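Local structure of SAR-endolysin (Enterobacteria phage P1, 1XJU) at residues 18-30 with 82-94. The protein hydrolyses the beta-1,4-glycosidic linkages of host peptidoglycan, acting with pinholin and spanin proteins to lyse the cell and release phage progeny. Residues are numbered along the deposited sequence; the frame is centred on the assembly and turned at random.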
# COMPACT_ATOMS: atom_id res chain seq x y z
N ARG A 18 -8.11 14.14 8.80
CA ARG A 18 -7.96 15.39 8.09
C ARG A 18 -7.62 15.21 6.63
O ARG A 18 -8.02 16.06 5.82
CB ARG A 18 -7.00 16.32 8.78
CG ARG A 18 -5.64 15.98 8.64
CD ARG A 18 -4.64 17.14 8.96
NE ARG A 18 -3.37 16.47 8.97
CZ ARG A 18 -2.96 15.73 9.96
NH1 ARG A 18 -3.66 15.65 11.09
NH2 ARG A 18 -1.83 15.06 9.84
N ASP A 19 -6.90 14.14 6.27
CA ASP A 19 -6.44 13.90 4.90
C ASP A 19 -6.80 12.45 4.61
O ASP A 19 -6.11 11.52 5.01
CB ASP A 19 -4.91 14.05 4.74
CG ASP A 19 -4.43 13.76 3.35
OD1 ASP A 19 -5.22 13.39 2.50
OD2 ASP A 19 -3.26 13.92 2.92
N PRO A 20 -7.86 12.25 3.85
CA PRO A 20 -8.34 10.91 3.70
C PRO A 20 -7.43 10.04 2.82
O PRO A 20 -7.61 8.80 2.78
CB PRO A 20 -9.75 11.13 3.15
CG PRO A 20 -9.59 12.43 2.33
CD PRO A 20 -8.71 13.26 3.13
N TYR A 21 -6.44 10.64 2.16
CA TYR A 21 -5.39 9.87 1.50
C TYR A 21 -4.56 9.04 2.44
O TYR A 21 -3.90 8.07 2.01
CB TYR A 21 -4.54 10.79 0.61
CG TYR A 21 -5.27 11.17 -0.60
CD1 TYR A 21 -6.27 12.16 -0.56
CD2 TYR A 21 -5.08 10.48 -1.77
CE1 TYR A 21 -7.01 12.43 -1.65
CE2 TYR A 21 -5.81 10.74 -2.82
CZ TYR A 21 -6.81 11.70 -2.79
OH TYR A 21 -7.53 11.95 -3.92
N MET A 22 -4.58 9.37 3.70
CA MET A 22 -3.83 8.65 4.74
C MET A 22 -4.59 7.44 5.32
O MET A 22 -4.10 6.74 6.18
CB MET A 22 -3.47 9.68 5.80
CG MET A 22 -2.65 10.79 5.12
SD MET A 22 -1.07 10.28 4.40
CE MET A 22 -1.17 11.10 2.91
N CYS A 23 -5.86 7.26 4.94
CA CYS A 23 -6.67 6.24 5.54
C CYS A 23 -6.32 4.83 5.09
O CYS A 23 -5.87 4.61 3.99
CB CYS A 23 -8.14 6.52 5.27
SG CYS A 23 -8.71 8.11 5.93
N PRO A 24 -6.53 3.86 5.96
CA PRO A 24 -6.27 2.49 5.61
C PRO A 24 -7.20 2.04 4.48
O PRO A 24 -8.37 2.51 4.37
CB PRO A 24 -6.57 1.73 6.88
CG PRO A 24 -7.53 2.57 7.62
CD PRO A 24 -7.08 3.98 7.31
N ALA A 25 -6.75 1.08 3.68
CA ALA A 25 -7.44 0.64 2.48
C ALA A 25 -8.93 0.36 2.68
O ALA A 25 -9.72 0.64 1.80
CB ALA A 25 -6.77 -0.62 2.00
N GLY A 26 -9.24 -0.31 3.78
CA GLY A 26 -10.56 -0.79 3.98
C GLY A 26 -11.64 0.28 4.10
O GLY A 26 -12.82 -0.06 4.05
N VAL A 27 -11.28 1.55 4.27
CA VAL A 27 -12.28 2.61 4.35
C VAL A 27 -12.38 3.43 3.09
O VAL A 27 -13.12 4.40 3.06
CB VAL A 27 -12.13 3.49 5.62
CG1 VAL A 27 -12.17 2.63 6.84
CG2 VAL A 27 -10.87 4.36 5.57
N TRP A 28 -11.68 3.04 2.01
CA TRP A 28 -11.78 3.74 0.72
C TRP A 28 -12.95 3.15 -0.07
O TRP A 28 -12.83 2.71 -1.21
CB TRP A 28 -10.52 3.57 -0.12
CG TRP A 28 -9.32 4.25 0.40
CD1 TRP A 28 -8.68 4.05 1.62
CD2 TRP A 28 -8.56 5.26 -0.28
NE1 TRP A 28 -7.58 4.88 1.70
CE2 TRP A 28 -7.48 5.61 0.54
CE3 TRP A 28 -8.68 5.88 -1.54
CZ2 TRP A 28 -6.55 6.59 0.18
CZ3 TRP A 28 -7.70 6.83 -1.89
CH2 TRP A 28 -6.69 7.19 -1.02
N THR A 29 -14.16 3.25 0.50
CA THR A 29 -15.36 2.62 0.01
C THR A 29 -16.52 3.57 -0.10
O THR A 29 -17.63 3.13 -0.41
CB THR A 29 -15.76 1.45 0.99
OG1 THR A 29 -15.78 1.92 2.34
CG2 THR A 29 -14.72 0.34 0.92
N ASP A 30 -16.31 4.86 0.13
CA ASP A 30 -17.46 5.78 0.11
C ASP A 30 -17.98 5.95 -1.29
O ASP A 30 -17.21 6.32 -2.20
CB ASP A 30 -17.05 7.17 0.60
CG ASP A 30 -16.89 7.26 2.08
OD1 ASP A 30 -16.88 8.44 2.49
OD2 ASP A 30 -16.79 6.27 2.81
N THR A 82 5.15 -1.87 3.44
CA THR A 82 4.13 -1.92 4.47
C THR A 82 3.21 -0.73 4.34
O THR A 82 1.99 -0.86 4.43
CB THR A 82 4.75 -1.96 5.87
OG1 THR A 82 5.42 -3.23 6.06
CG2 THR A 82 3.69 -1.84 6.97
N SER A 83 3.76 0.46 4.16
CA SER A 83 2.96 1.66 3.92
C SER A 83 2.03 1.45 2.75
O SER A 83 0.83 1.77 2.85
CB SER A 83 3.91 2.83 3.67
OG SER A 83 3.20 4.00 3.24
N ALA A 84 2.51 0.93 1.62
CA ALA A 84 1.67 0.71 0.46
C ALA A 84 0.58 -0.30 0.78
O ALA A 84 -0.59 -0.09 0.38
CB ALA A 84 2.52 0.24 -0.71
N ALA A 85 0.90 -1.37 1.47
CA ALA A 85 -0.08 -2.39 1.81
C ALA A 85 -1.13 -1.81 2.78
O ALA A 85 -2.31 -2.16 2.69
CB ALA A 85 0.59 -3.60 2.40
N PHE A 86 -0.73 -0.97 3.70
CA PHE A 86 -1.66 -0.33 4.63
C PHE A 86 -2.66 0.50 3.85
O PHE A 86 -3.87 0.49 4.12
CB PHE A 86 -0.89 0.53 5.61
CG PHE A 86 -1.75 1.28 6.58
CD1 PHE A 86 -2.19 2.55 6.31
CD2 PHE A 86 -2.11 0.70 7.80
CE1 PHE A 86 -2.98 3.26 7.20
CE2 PHE A 86 -2.88 1.42 8.72
CZ PHE A 86 -3.32 2.71 8.39
N ASN A 87 -2.18 1.26 2.88
CA ASN A 87 -3.00 2.24 2.16
C ASN A 87 -3.85 1.57 1.10
O ASN A 87 -4.98 2.02 0.87
CB ASN A 87 -2.03 3.25 1.54
CG ASN A 87 -2.60 4.54 1.08
OD1 ASN A 87 -2.01 5.13 0.12
ND2 ASN A 87 -3.59 5.13 1.85
N MET A 88 -3.33 0.52 0.44
CA MET A 88 -3.96 -0.06 -0.75
C MET A 88 -4.53 -1.45 -0.53
O MET A 88 -5.40 -1.86 -1.31
CB MET A 88 -2.96 -0.13 -1.89
CG MET A 88 -2.33 1.22 -2.24
SD MET A 88 -3.53 2.53 -2.57
CE MET A 88 -3.91 2.12 -4.29
N GLY A 89 -4.11 -2.15 0.50
CA GLY A 89 -4.55 -3.51 0.75
C GLY A 89 -3.66 -4.52 0.07
O GLY A 89 -3.07 -4.28 -1.00
N CYS A 90 -3.58 -5.68 0.69
CA CYS A 90 -2.68 -6.74 0.19
C CYS A 90 -3.11 -7.26 -1.18
O CYS A 90 -2.27 -7.39 -2.09
CB CYS A 90 -2.61 -7.89 1.17
SG CYS A 90 -1.13 -8.92 0.99
N ASN A 91 -4.40 -7.53 -1.34
CA ASN A 91 -4.84 -8.10 -2.60
C ASN A 91 -4.49 -7.20 -3.76
O ASN A 91 -4.08 -7.69 -4.81
CB ASN A 91 -6.36 -8.37 -2.60
CG ASN A 91 -6.76 -9.55 -1.72
OD1 ASN A 91 -5.97 -10.46 -1.44
ND2 ASN A 91 -8.02 -9.54 -1.28
N SER A 92 -4.65 -5.88 -3.60
CA SER A 92 -4.34 -4.94 -4.66
C SER A 92 -2.87 -4.94 -5.06
O SER A 92 -2.57 -4.60 -6.20
CB SER A 92 -4.77 -3.53 -4.29
OG SER A 92 -6.20 -3.42 -4.24
N LEU A 93 -1.98 -5.27 -4.14
CA LEU A 93 -0.56 -5.33 -4.46
C LEU A 93 -0.15 -6.65 -5.07
O LEU A 93 0.93 -6.73 -5.67
CB LEU A 93 0.28 -5.06 -3.23
CG LEU A 93 0.16 -3.69 -2.63
CD1 LEU A 93 1.08 -3.53 -1.43
CD2 LEU A 93 0.41 -2.60 -3.68
N ARG A 94 -0.99 -7.68 -4.92
CA ARG A 94 -0.68 -9.04 -5.40
C ARG A 94 -1.11 -9.30 -6.84
O ARG A 94 -0.40 -9.98 -7.60
CB ARG A 94 -1.27 -10.07 -4.46
CG ARG A 94 -0.65 -10.11 -3.09
CD ARG A 94 -1.33 -11.03 -2.13
NE ARG A 94 -1.09 -12.43 -2.56
CZ ARG A 94 -1.63 -13.49 -1.98
NH1 ARG A 94 -2.48 -13.32 -1.00
NH2 ARG A 94 -1.35 -14.71 -2.42
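Asn87, in the last turn of helix 75-88, reaches into the loop that follows helix 13-18 and pins it to the helical body of this phage lysozyme of glycosyl hydrolase family 24. Its CG stands anti to the backbone N (chi1 -163°), which carries the amide across to the loop, where ND2 spends both hydrogens on main-chain carbonyls: Tyr21 O at 3.0 Å and Cys23 O at 3.2 Å. Asparagine suits the place because one flat group can donate here while OD1 accepts from Arg143 NH1 of helix 137-151; held at both ends, the amide has its rotation fixed. Cys23 O lies close to the amide plane and takes a second bond, from Trp28 NE1 at 2.9 Å; the two donors come to it from opposite faces of its carbonyl plane. The indole and the amide are turned 79° apart, with Trp28 CZ2 3.7 Å from Asn87 ND2. These two bonds to Cys23 O hold the backbone of an active-site residue whose SG is tied to Cys16 in this inactive secreted form.

One residue back on the helix, Phe86 presents a ring face to Pro24 CB, 4.1 Å from the ring centroid, a CH-pi contact; proline suits the place because its compact pyrrolidine ring offers C-H groups to the aromatic face. Trp53 of helix 46-67 meets the Phe86 ring edge-to-face and also touches Pro24. Where the helix runs out, Ala25 CB sits 3.4 Å from Gly89 N. Glycine readily takes the positive phi found here, where a CB would jam against Met88 O and crowd Ala25 CB. Beside them, Ala25 N donates to Phe86 O at 3.0 Å, in the carbonyl plane.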